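Long-range contacts in transcriptional regulator I2 (Pseudomonas fluorescens A506, PDB 4MO7), which is a Crohn's disease-associated superantigen with the build of a TetR-family regulator, and probably also binds DNA as a dimeric transcription factor: residues S116-S121 and S183-W188; A79-T84 and A141-L146. One frame throughout, in Å; residues are numbered along the deposited sequence.

Interaction 1 (S116-S121 and S183-W188)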
loop_
_atom_site.group_PDB
_atom_site.type_symbol
_atom_site.label_atom_id
_atom_site.label_comp_id
_atom_site.label_asym_id
_atom_site.label_seq_id
_atom_site.Cartn_x
_atom_site.Cartn_y
_atom_site.Cartn_z
ATOM N N SER A 116 -3.747 -8.022 12.885
ATOM C CA SER A 116 -3.305 -6.665 13.223
ATOM C C SER A 116 -3.738 -5.585 12.227
ATOM O O SER A 116 -4.187 -4.516 12.631
ATOM C CB SER A 116 -1.791 -6.639 13.503
ATOM O OG SER A 116 -1.085 -6.480 12.304
ATOM N N ILE A 117 -3.605 -5.856 10.931
ATOM C CA ILE A 117 -4.028 -4.916 9.873
ATOM C C ILE A 117 -5.547 -4.593 9.996
ATOM O O ILE A 117 -6.015 -3.457 9.738
ATOM C CB ILE A 117 -3.652 -5.511 8.471
ATOM C CG1 ILE A 117 -2.160 -5.319 8.153
ATOM C CG2 ILE A 117 -4.471 -4.915 7.323
ATOM C CD1 ILE A 117 -1.622 -6.336 7.083
ATOM N N MET A 118 -6.335 -5.584 10.378
ATOM C CA MET A 118 -7.806 -5.369 10.368
ATOM C C MET A 118 -8.365 -4.955 11.720
ATOM O O MET A 118 -9.507 -5.273 12.032
ATOM C CB MET A 118 -8.539 -6.639 9.947
ATOM C CG MET A 118 -8.249 -7.067 8.555
ATOM S SD MET A 118 -8.832 -5.886 7.317
ATOM C CE MET A 118 -7.923 -6.582 5.963
ATOM N N GLY A 119 -7.576 -4.275 12.540
ATOM C CA GLY A 119 -8.129 -3.753 13.781
ATOM C C GLY A 119 -8.082 -4.672 14.989
ATOM O O GLY A 119 -8.580 -4.327 16.065
ATOM N N GLY A 120 -7.489 -5.849 14.824
ATOM C CA GLY A 120 -6.952 -6.561 15.971
ATOM C C GLY A 120 -5.792 -5.686 16.458
ATOM O O GLY A 120 -5.439 -4.674 15.812
ATOM N N SER A 121 -5.220 -6.046 17.600
ATOM C CA SER A 121 -4.295 -5.158 18.313
ATOM C C SER A 121 -4.913 -3.810 18.769
ATOM O O SER A 121 -4.290 -3.059 19.528
ATOM C CB SER A 121 -3.022 -4.956 17.492
ATOM O OG SER A 121 -2.558 -6.219 17.025
ATOM N N SER A 183 -0.920 -5.455 3.526
ATOM C CA SER A 183 -1.320 -4.106 3.958
ATOM C C SER A 183 -2.479 -3.577 3.103
ATOM O O SER A 183 -3.417 -2.936 3.592
ATOM C CB SER A 183 -0.134 -3.154 3.856
ATOM O OG SER A 183 -0.542 -1.885 4.299
ATOM N N TRP A 184 -2.410 -3.883 1.823
ATOM C CA TRP A 184 -3.382 -3.367 0.848
ATOM C C TRP A 184 -4.776 -3.924 1.066
ATOM O O TRP A 184 -5.749 -3.363 0.503
ATOM C CB TRP A 184 -2.911 -3.751 -0.564
ATOM C CG TRP A 184 -3.684 -3.204 -1.707
ATOM C CD1 TRP A 184 -4.569 -3.917 -2.561
ATOM C CD2 TRP A 184 -3.718 -1.846 -2.167
ATOM N NE1 TRP A 184 -5.099 -3.052 -3.501
ATOM C CE2 TRP A 184 -4.586 -1.797 -3.291
ATOM C CE3 TRP A 184 -3.051 -0.678 -1.786
ATOM C CZ2 TRP A 184 -4.808 -0.614 -4.004
ATOM C CZ3 TRP A 184 -3.303 0.502 -2.478
ATOM C CH2 TRP A 184 -4.170 0.520 -3.579
ATOM N N THR A 185 -4.884 -4.995 1.847
ATOM C CA THR A 185 -6.178 -5.655 2.078
ATOM C C THR A 185 -7.158 -4.680 2.771
ATOM O O THR A 185 -8.366 -4.875 2.663
ATOM C CB THR A 185 -6.152 -7.001 2.816
ATOM O OG1 THR A 185 -5.644 -6.845 4.119
ATOM C CG2 THR A 185 -5.289 -8.038 2.113
ATOM N N THR A 186 -6.650 -3.675 3.474
ATOM C CA THR A 186 -7.538 -2.668 4.105
ATOM C C THR A 186 -8.393 -1.934 3.068
ATOM O O THR A 186 -9.466 -1.402 3.416
ATOM C CB THR A 186 -6.762 -1.584 4.887
ATOM O OG1 THR A 186 -5.945 -0.831 3.981
ATOM C CG2 THR A 186 -5.873 -2.238 5.927
ATOM N N THR A 187 -7.926 -1.887 1.817
ATOM C CA THR A 187 -8.618 -1.091 0.796
ATOM C C THR A 187 -9.779 -1.867 0.161
ATOM O O THR A 187 -10.614 -1.282 -0.545
ATOM C CB THR A 187 -7.674 -0.597 -0.336
ATOM O OG1 THR A 187 -7.290 -1.702 -1.171
ATOM C CG2 THR A 187 -6.410 0.040 0.246
ATOM N N TRP A 188 -9.842 -3.176 0.394
ATOM C CA TRP A 188 -10.820 -3.977 -0.314
ATOM C C TRP A 188 -11.504 -5.084 0.470
ATOM O O TRP A 188 -12.524 -5.574 -0.006
ATOM C CB TRP A 188 -10.211 -4.555 -1.604
ATOM C CG TRP A 188 -9.083 -5.556 -1.373
ATOM C CD1 TRP A 188 -7.737 -5.286 -1.353
ATOM C CD2 TRP A 188 -9.220 -6.967 -1.187
ATOM N NE1 TRP A 188 -7.035 -6.458 -1.111
ATOM C CE2 TRP A 188 -7.924 -7.503 -1.049
ATOM C CE3 TRP A 188 -10.319 -7.842 -1.154
ATOM C CZ2 TRP A 188 -7.686 -8.879 -0.889
ATOM C CZ3 TRP A 188 -10.086 -9.201 -0.964
ATOM C CH2 TRP A 188 -8.769 -9.706 -0.824
#
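Ile117 and Ser183 approach to 6.6 Å between their CA atoms, and Met118 and Thr186, one and three residues further on, come to 6.8 Å between theirs. The short helix 114-117 ends here: Met118 is the first residue to leave helical backbone angles, and Gly119, with a positive phi of 89°, continues the turn. At such angles a side chain would press on the preceding carbonyl oxygen, which suits glycine. Across from this turn, 183-188 carries the chain on from helix 171-183 toward helix 189-192.

Ile117 makes the largest contribution, reaching the other segment with both branches. Its CG2 methyl meets the CG2 of Thr186 at 3.3 Å, tighter than usual for two carbons. The CD1 tip lies 3.7 Å from the backbone N of Ser183, so the beta-branched residue straddles the end of helix 171-183. The contact lies within the C-terminal domain of the TetR fold, the part that in relatives binds ligands and forms the dimer. Accordingly, Trp184, Thr185 and Trp188 pack against Gly180, Phe177 and Arg176 of the second subunit.

Met118 comes at Thr185 about at right angles. Its chain, bent at chi2 (-65°), swings the CE methyl over Thr185, 3.6 Å from CB; an even closer approach of CE to OG1 is doubtful in detail. Met118 also touches Leu197, and Thr185 touches Leu200, both on helix 197-208. Threonine suits the two positions for different reasons. The buried Thr185 settles its hydroxyl on Leu182 O, whereas Thr186 turns its methyl to Ile117 while OG1, between backbone N and carbonyl carbon (chi1 64°), makes a weak bond to Ser183 O at 3.3 Å.

Interaction 2 (A79-T84 and A141-L146)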
loop_
_atom_site.group_PDB
_atom_site.type_symbol
_atom_site.label_atom_id
_atom_site.label_comp_id
_atom_site.label_asym_id
_atom_site.label_seq_id
_atom_site.Cartn_x
_atom_site.Cartn_y
_atom_site.Cartn_z
ATOM N N ALA A 79 5.489 4.860 24.307
ATOM C CA ALA A 79 5.237 3.627 25.075
ATOM C C ALA A 79 3.960 2.964 24.608
ATOM O O ALA A 79 3.902 1.731 24.582
ATOM C CB ALA A 79 5.150 3.922 26.585
ATOM N N VAL A 80 2.947 3.727 24.233
ATOM C CA VAL A 80 1.707 3.114 23.670
ATOM C C VAL A 80 2.096 2.328 22.431
ATOM O O VAL A 80 1.678 1.178 22.228
ATOM C CB VAL A 80 0.688 4.196 23.315
ATOM C CG1 VAL A 80 -0.453 3.687 22.450
ATOM C CG2 VAL A 80 0.157 4.819 24.617
ATOM N N MET A 81 2.922 2.926 21.583
ATOM C CA MET A 81 3.287 2.239 20.351
ATOM C C MET A 81 4.194 1.043 20.631
ATOM O O MET A 81 4.060 -0.017 20.007
ATOM C CB MET A 81 3.942 3.213 19.393
ATOM C CG MET A 81 3.000 4.351 18.966
ATOM S SD MET A 81 3.821 5.177 17.583
ATOM C CE MET A 81 2.775 6.592 17.329
ATOM N N GLU A 82 5.118 1.189 21.566
ATOM C CA GLU A 82 5.984 0.061 21.912
ATOM C C GLU A 82 5.169 -1.105 22.461
ATOM O O GLU A 82 5.391 -2.279 22.109
ATOM C CB GLU A 82 7.041 0.490 22.932
ATOM C CG GLU A 82 8.178 1.333 22.351
ATOM C CD GLU A 82 9.191 1.678 23.447
ATOM O OE1 GLU A 82 10.326 2.047 23.124
ATOM O OE2 GLU A 82 8.839 1.584 24.640
ATOM N N GLU A 83 4.230 -0.798 23.351
ATOM C CA GLU A 83 3.381 -1.865 23.915
ATOM C C GLU A 83 2.653 -2.636 22.845
ATOM O O GLU A 83 2.543 -3.862 22.938
ATOM C CB GLU A 83 2.279 -1.290 24.820
ATOM C CG GLU A 83 2.706 -0.928 26.200
ATOM C CD GLU A 83 3.351 -2.092 26.905
ATOM O OE1 GLU A 83 2.638 -3.076 27.226
ATOM O OE2 GLU A 83 4.581 -2.024 27.113
ATOM N N THR A 84 2.113 -1.937 21.852
ATOM C CA THR A 84 1.374 -2.616 20.781
ATOM C C THR A 84 2.249 -3.541 19.991
ATOM O O THR A 84 1.825 -4.653 19.630
ATOM C CB THR A 84 0.759 -1.619 19.770
ATOM O OG1 THR A 84 0.055 -0.613 20.491
ATOM C CG2 THR A 84 -0.212 -2.342 18.807
ATOM N N ALA A 141 12.794 5.991 16.942
ATOM C CA ALA A 141 13.921 5.046 16.762
ATOM C C ALA A 141 13.694 3.857 17.664
ATOM O O ALA A 141 13.994 2.723 17.292
ATOM C CB ALA A 141 15.216 5.707 17.081
ATOM N N HIS A 142 13.141 4.111 18.859
ATOM C CA HIS A 142 12.762 3.017 19.757
ATOM C C HIS A 142 11.671 2.138 19.149
ATOM O O HIS A 142 11.781 0.917 19.198
ATOM C CB HIS A 142 12.279 3.537 21.112
ATOM C CG HIS A 142 13.394 4.010 21.987
ATOM N ND1 HIS A 142 14.233 3.135 22.643
ATOM C CD2 HIS A 142 13.846 5.257 22.274
ATOM C CE1 HIS A 142 15.135 3.822 23.323
ATOM N NE2 HIS A 142 14.931 5.111 23.106
ATOM N N VAL A 143 10.656 2.749 18.547
ATOM C CA VAL A 143 9.562 1.925 17.996
ATOM C C VAL A 143 10.113 1.162 16.793
ATOM O O VAL A 143 9.777 -0.005 16.577
ATOM C CB VAL A 143 8.363 2.750 17.576
ATOM C CG1 VAL A 143 7.379 1.874 16.865
ATOM C CG2 VAL A 143 7.751 3.412 18.825
ATOM N N LEU A 144 10.980 1.787 16.008
ATOM C CA LEU A 144 11.560 1.093 14.865
ATOM C C LEU A 144 12.485 -0.072 15.232
ATOM O O LEU A 144 12.560 -1.056 14.499
ATOM C CB LEU A 144 12.271 2.081 13.909
ATOM C CG LEU A 144 11.356 3.043 13.122
ATOM C CD1 LEU A 144 12.194 4.122 12.365
ATOM C CD2 LEU A 144 10.422 2.319 12.139
ATOM N N ALA A 145 13.204 0.041 16.333
ATOM C CA ALA A 145 13.906 -1.107 16.885
ATOM C C ALA A 145 13.024 -2.314 17.152
ATOM O O ALA A 145 13.451 -3.447 16.882
ATOM C CB ALA A 145 14.667 -0.738 18.132
ATOM N N LEU A 146 11.812 -2.101 17.690
ATOM C CA LEU A 146 10.873 -3.212 17.891
ATOM C C LEU A 146 10.397 -3.764 16.558
ATOM O O LEU A 146 10.177 -4.984 16.424
ATOM C CB LEU A 146 9.653 -2.768 18.692
ATOM C CG LEU A 146 10.056 -2.320 20.093
ATOM C CD1 LEU A 146 8.820 -1.959 20.889
ATOM C CD2 LEU A 146 10.782 -3.447 20.808
HETATM O O HOH W 1 12.446 -0.018 22.461
#
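Glu82 and Val143 are neighbours across two long helices, 73-97 and 137-163, that run side by side in the same direction. The axes of the two segments lie 9.4 Å apart at closest approach, only 1° from parallel, and the CA atoms of Glu82 and Val143 are 5.6 Å apart. In the all-helical TetR fold a helix equivalent to 73-97 leads from the DNA-binding domain into the C-terminal domain, and here it is flanked by helix 137-163 of the latter.

The apolar contacts join the branched Val143 and Leu146 to the methylenes of Met81 and Glu82, at an ordinary helix spacing. Val143 directs CG2 at the CB of Met81, 3.9 Å away; the rest of the extended methionine chain leads off toward Trp132 and Leu135, and Trp132 touches Val143 as well. Leu146 crosses Glu82 at about a right angle and lays its CD1 methyl 3.7 Å from Glu82 CB, against the aliphatic stem of the acid. Its side chain also rests on Ile85 and His86, one helical turn on.

The polar contacts gather at the far end of Glu82. Extended beyond CG (chi2 -179°), the chain brings the carboxylate alongside His142, oblique to the ring, with OE1 3.2 Å from its CB and the carboxylate and ring planes 78° apart. Glutamate fits because its methylenes pack while its carboxylate reaches polar partners: OE1 forms a salt bridge with Arg78, one turn back on the same helix. His142 is held in turn by a hydrogen bond between NE2 and Glu138. OE1 is 4.1 Å from His142 ND1, so the two are not directly bonded. A water spans the two helices instead, donating to Glu82 OE1 at 3.0 Å and, weakly, to His142 O at 3.5 Å.

Along the chain the segments alternate: 79-84, then 116-121, 141-146 and finally 183-188, so the two contacts interlock rather than follow one another. Their centres are 19 Å apart, on opposite sides of the chain's centre. Helix 73-97 joins them: it carries one half of interaction 2, while Asn88 on it hydrogen-bonds Ser121 OG, and Ser121 CB comes within 4.1 Å of Thr84 CG2. Interaction 2 thus ties the helix leading from the DNA-binding domain to helix 137-163, whereas interaction 1 reaches the side facing the second subunit. In relatives the helix equivalent to 73-97 relays ligand-induced movement to the DNA-binding domain; whether it does so here is not established.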